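Local structure of phosphoribosylformylglycinamidine synthase 2 (Thermus thermophilus, 3VIU) at residues T439-A444 / V544-V549; V72-G77 / K479-T484. The protein is a PurM-like protein of the AIR synthase-related family, built from two N-terminal-type and two C-terminal-type domains, and carries ADP and magnesium ions. One frame throughout, in Å; residues are numbered along the deposited sequence.

Contact 1 of 2, residues T439-A444 / V544-V549; sequences TRLGVA and VGVLEV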
# COMPACT_ATOMS: atom_id res chain seq x y z
N THR A 439 12.24 -5.94 -22.83
CA THR A 439 11.28 -4.98 -23.37
C THR A 439 11.72 -3.56 -23.07
O THR A 439 12.74 -3.33 -22.43
CB THR A 439 9.87 -5.14 -22.75
OG1 THR A 439 9.83 -4.46 -21.49
CG2 THR A 439 9.54 -6.62 -22.55
N ARG A 440 10.92 -2.61 -23.54
CA ARG A 440 11.20 -1.20 -23.30
C ARG A 440 10.28 -0.73 -22.19
O ARG A 440 10.25 0.45 -21.85
CB ARG A 440 10.92 -0.41 -24.56
CG ARG A 440 11.64 -0.97 -25.78
CD ARG A 440 11.21 -0.22 -27.01
NE ARG A 440 11.37 1.21 -26.81
CZ ARG A 440 10.89 2.12 -27.64
NH1 ARG A 440 10.22 1.74 -28.72
NH2 ARG A 440 11.10 3.42 -27.40
N LEU A 441 9.53 -1.67 -21.63
CA LEU A 441 8.57 -1.37 -20.58
C LEU A 441 9.16 -1.19 -19.19
O LEU A 441 10.10 -1.88 -18.79
CB LEU A 441 7.50 -2.45 -20.53
CG LEU A 441 6.68 -2.61 -21.82
CD1 LEU A 441 5.79 -3.83 -21.70
CD2 LEU A 441 5.86 -1.35 -22.06
N GLY A 442 8.55 -0.27 -18.45
CA GLY A 442 8.95 0.02 -17.09
C GLY A 442 7.68 0.21 -16.28
O GLY A 442 6.73 0.85 -16.73
N VAL A 443 7.66 -0.36 -15.08
CA VAL A 443 6.51 -0.26 -14.18
C VAL A 443 6.89 0.62 -13.00
O VAL A 443 7.87 0.34 -12.32
CB VAL A 443 6.10 -1.64 -13.66
CG1 VAL A 443 4.87 -1.52 -12.79
CG2 VAL A 443 5.87 -2.58 -14.83
N ALA A 444 6.12 1.69 -12.77
CA ALA A 444 6.39 2.60 -11.66
C ALA A 444 5.38 2.40 -10.53
O ALA A 444 4.20 2.12 -10.78
CB ALA A 444 6.35 4.04 -12.15
N VAL A 544 0.14 2.32 -9.45
CA VAL A 544 1.00 1.67 -10.42
C VAL A 544 0.80 2.34 -11.77
O VAL A 544 -0.31 2.72 -12.12
CB VAL A 544 0.67 0.16 -10.55
CG1 VAL A 544 1.45 -0.44 -11.72
CG2 VAL A 544 1.04 -0.57 -9.27
N GLY A 545 1.90 2.50 -12.50
CA GLY A 545 1.83 3.10 -13.82
C GLY A 545 2.89 2.48 -14.70
O GLY A 545 3.72 1.71 -14.23
N VAL A 546 2.87 2.80 -15.99
CA VAL A 546 3.86 2.25 -16.90
C VAL A 546 4.51 3.34 -17.73
O VAL A 546 3.94 4.43 -17.88
CB VAL A 546 3.25 1.20 -17.84
CG1 VAL A 546 2.14 1.84 -18.67
CG2 VAL A 546 4.32 0.62 -18.74
N LEU A 547 5.69 3.05 -18.26
CA LEU A 547 6.42 4.01 -19.08
C LEU A 547 7.47 3.27 -19.90
O LEU A 547 7.65 2.07 -19.75
CB LEU A 547 7.10 5.05 -18.19
CG LEU A 547 8.26 4.57 -17.31
CD1 LEU A 547 9.00 5.78 -16.77
CD2 LEU A 547 7.76 3.71 -16.17
N GLU A 548 8.14 3.99 -20.78
CA GLU A 548 9.20 3.40 -21.58
C GLU A 548 10.45 3.75 -20.81
O GLU A 548 10.76 4.92 -20.63
CB GLU A 548 9.27 4.01 -22.98
CG GLU A 548 8.02 3.78 -23.81
CD GLU A 548 8.25 4.03 -25.30
OE1 GLU A 548 8.75 5.13 -25.64
OE2 GLU A 548 7.93 3.13 -26.11
N VAL A 549 11.15 2.72 -20.34
CA VAL A 549 12.37 2.90 -19.57
C VAL A 549 13.29 3.95 -20.20
O VAL A 549 14.04 4.63 -19.50
CB VAL A 549 13.13 1.58 -19.46
CG1 VAL A 549 14.36 1.75 -18.60
CG2 VAL A 549 12.21 0.53 -18.88

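Contact 2 of 2, residues V72-G77 / K479-T484; sequences VRVGEG and KPLAYT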
# COMPACT_ATOMS: atom_id res chain seq x y z
N VAL A 72 -3.89 -4.78 -13.83
CA VAL A 72 -4.02 -3.81 -14.89
C VAL A 72 -3.11 -4.20 -16.04
O VAL A 72 -2.11 -4.90 -15.85
CB VAL A 72 -3.63 -2.39 -14.42
CG1 VAL A 72 -4.52 -1.97 -13.26
CG2 VAL A 72 -2.16 -2.34 -14.03
N ARG A 73 -3.46 -3.75 -17.24
CA ARG A 73 -2.69 -4.04 -18.44
C ARG A 73 -1.55 -3.03 -18.53
O ARG A 73 -1.75 -1.84 -18.29
CB ARG A 73 -3.60 -3.91 -19.66
CG ARG A 73 -2.92 -4.18 -20.98
CD ARG A 73 -3.81 -5.06 -21.83
NE ARG A 73 -5.03 -4.38 -22.25
CZ ARG A 73 -6.10 -5.02 -22.72
NH1 ARG A 73 -6.09 -6.34 -22.82
NH2 ARG A 73 -7.16 -4.33 -23.11
N VAL A 74 -0.34 -3.50 -18.86
CA VAL A 74 0.79 -2.59 -18.97
C VAL A 74 1.38 -2.57 -20.38
O VAL A 74 2.28 -1.79 -20.68
CB VAL A 74 1.91 -2.93 -17.95
CG1 VAL A 74 1.33 -2.95 -16.54
CG2 VAL A 74 2.54 -4.26 -18.29
N GLY A 75 0.86 -3.44 -21.25
CA GLY A 75 1.34 -3.45 -22.63
C GLY A 75 2.21 -4.60 -23.09
O GLY A 75 2.72 -5.39 -22.29
N GLU A 76 2.39 -4.68 -24.41
CA GLU A 76 3.18 -5.71 -25.04
C GLU A 76 2.86 -7.10 -24.48
O GLU A 76 3.72 -7.98 -24.40
CB GLU A 76 4.67 -5.39 -24.90
CG GLU A 76 5.04 -4.06 -25.57
CD GLU A 76 6.54 -3.78 -25.65
OE1 GLU A 76 6.91 -2.64 -25.99
OE2 GLU A 76 7.35 -4.70 -25.38
N GLY A 77 1.60 -7.29 -24.10
CA GLY A 77 1.18 -8.58 -23.58
C GLY A 77 1.35 -8.78 -22.09
O GLY A 77 0.93 -9.80 -21.57
N LYS A 479 2.42 6.86 -16.67
CA LYS A 479 1.01 7.22 -16.54
C LYS A 479 0.26 6.33 -15.55
O LYS A 479 0.22 5.10 -15.70
CB LYS A 479 0.30 7.15 -17.89
CG LYS A 479 -1.19 7.48 -17.78
CD LYS A 479 -1.85 7.58 -19.14
CE LYS A 479 -3.34 7.86 -19.02
NZ LYS A 479 -4.00 7.91 -20.37
N PRO A 480 -0.37 6.95 -14.54
CA PRO A 480 -1.15 6.26 -13.50
C PRO A 480 -2.20 5.36 -14.13
O PRO A 480 -3.04 5.82 -14.89
CB PRO A 480 -1.79 7.42 -12.74
CG PRO A 480 -0.84 8.54 -12.94
CD PRO A 480 -0.48 8.41 -14.38
N LEU A 481 -2.14 4.07 -13.83
CA LEU A 481 -3.11 3.14 -14.39
C LEU A 481 -4.25 2.82 -13.44
O LEU A 481 -5.38 2.66 -13.85
CB LEU A 481 -2.41 1.84 -14.81
CG LEU A 481 -1.34 2.00 -15.88
CD1 LEU A 481 -0.66 0.67 -16.11
CD2 LEU A 481 -1.96 2.53 -17.16
N ALA A 482 -3.94 2.74 -12.15
CA ALA A 482 -4.94 2.45 -11.13
C ALA A 482 -4.29 2.52 -9.77
O ALA A 482 -3.08 2.68 -9.66
CB ALA A 482 -5.53 1.06 -11.34
N TYR A 483 -5.09 2.41 -8.71
CA TYR A 483 -4.51 2.45 -7.39
C TYR A 483 -5.08 1.37 -6.49
O TYR A 483 -6.02 0.67 -6.85
CB TYR A 483 -4.71 3.82 -6.74
CG TYR A 483 -6.12 4.10 -6.27
CD1 TYR A 483 -7.08 4.62 -7.14
CD2 TYR A 483 -6.48 3.84 -4.95
CE1 TYR A 483 -8.36 4.89 -6.70
CE2 TYR A 483 -7.77 4.10 -4.50
CZ TYR A 483 -8.70 4.62 -5.37
OH TYR A 483 -9.98 4.84 -4.93
N THR A 484 -4.48 1.25 -5.31
CA THR A 484 -4.88 0.29 -4.29
C THR A 484 -4.87 1.14 -3.02
O THR A 484 -3.97 1.96 -2.82
CB THR A 484 -3.84 -0.86 -4.19
OG1 THR A 484 -4.30 -1.85 -3.26
CG2 THR A 484 -2.49 -0.32 -3.74

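Contact 1 of 2, residues T439-A444 / V544-V549
Strands 441-444 and 544-548 run antiparallel, their axes 152° apart, tied by two reciprocal pairs of backbone hydrogen bonds. In the G442/L547 pair, G442 N gives to L547 O at 2.8 Å and L547 N returns to G442 O at 2.9 Å, each donor lying in the carbonyl plane of its acceptor. A444 and G545 repeat the exchange, except that A444 N comes to G545 O from above the carbonyl plane. Past the strand end, V549 N still reaches R440 O at 2.9 Å.

Among the apolar groups, methyls crowd round the glycine. L547 CD2 lies 3.1 Å from G442 O, and V549 CG2 rests 3.2 Å from L441 O, beside the glycine that follows. Further along, V443 CG1 meets V544 CG1 at 3.7 Å as the two valines cross obliquely. This is the middle of the sheet of the second PurM-like N-terminal domain. V443 and V544 pack on V80, F82, M176 and L178 of the first one, as expected where two such domains join face to face. On the other face, A444 and L547 lean on A478.

Polar side chains gather at the loop end. R440, bent at chi3 (53°), lies alongside E548 and points the same way, with NH2 3.4 Å from OE1. Carboxylate and guanidinium planes stand 41° apart and the oxygen sits well out of the guanidinium plane, so this salt bridge works by charge alone; OE1 also pairs with K551. T439 OG1 takes L441 N at 2.8 Å, making an ST turn.

Contact 2 of 2, residues V72-G77 / K479-T484
L481 carries most of this contact with one methyl. With CD1 anti to CA (chi2 176°), the leucine is extended and CD1 is its far tip, ending among three residues of strand 72-75. It meets V72 CG2 at 4.0 Å, the two side chains crossing obliquely, and V74 CG1 at 4.2 Å, there at about a right angle. Between the two valines the same methyl comes within 3.5 Å of R73 O, so it rests against backbone as well as side chains. The second apolar touch is V72 CG1 on A482 CB at 3.7 Å. V72 thus splits its branches, CG1 to the alanine and CG2 to the leucine.

No hydrogen bond crosses here, because the strands belong to different sheets. Their axes run nearly antiparallel (154°) but come no closer than 7.8 Å, leaving side chains to bridge the distance. Strand 70-75 lies in the first PurM-like N-terminal domain and strand 479-488 in the second, so the contact is part of the seam between the two related domains. L481 and A482 both turn toward the first strand although they are consecutive: L481 has a helix-like psi of -36°, and V544 forms backbone hydrogen bonds with both. On the facing strand, V74 and G75 sit together opposite W78 in a classic beta bulge.

Polar groups lie round the margins. R73 swings its end away from the seam, and NH1 makes a salt bridge to E183. T484 OG1 hydrogen-bonds S521 OG, a residue that lines the ADP pocket, while P480 and Y483 pack against helix 458-475.

Contact 1 and contact 2 have centres 9 Å apart, and their segments alternate along the chain: 72-77, 439-444, 479-484, 544-549. Strands 538-548 and 479-488 are neighbours in the sheet of the second PurM-like N-terminal domain, and a probable hydrogen bond from L481 N to V544 O, 2.8 Å long, joins the contacts directly. Contact 1 pairs strands within that sheet; contact 2 presses the same sheet against strand 70-75 of the first N-terminal domain. At the outer end L441 CD1 packs on G75 O, 3.5 Å away. Both thus lie where the two related N-terminal domains meet, consistent with a shared interface between the two halves of the chain.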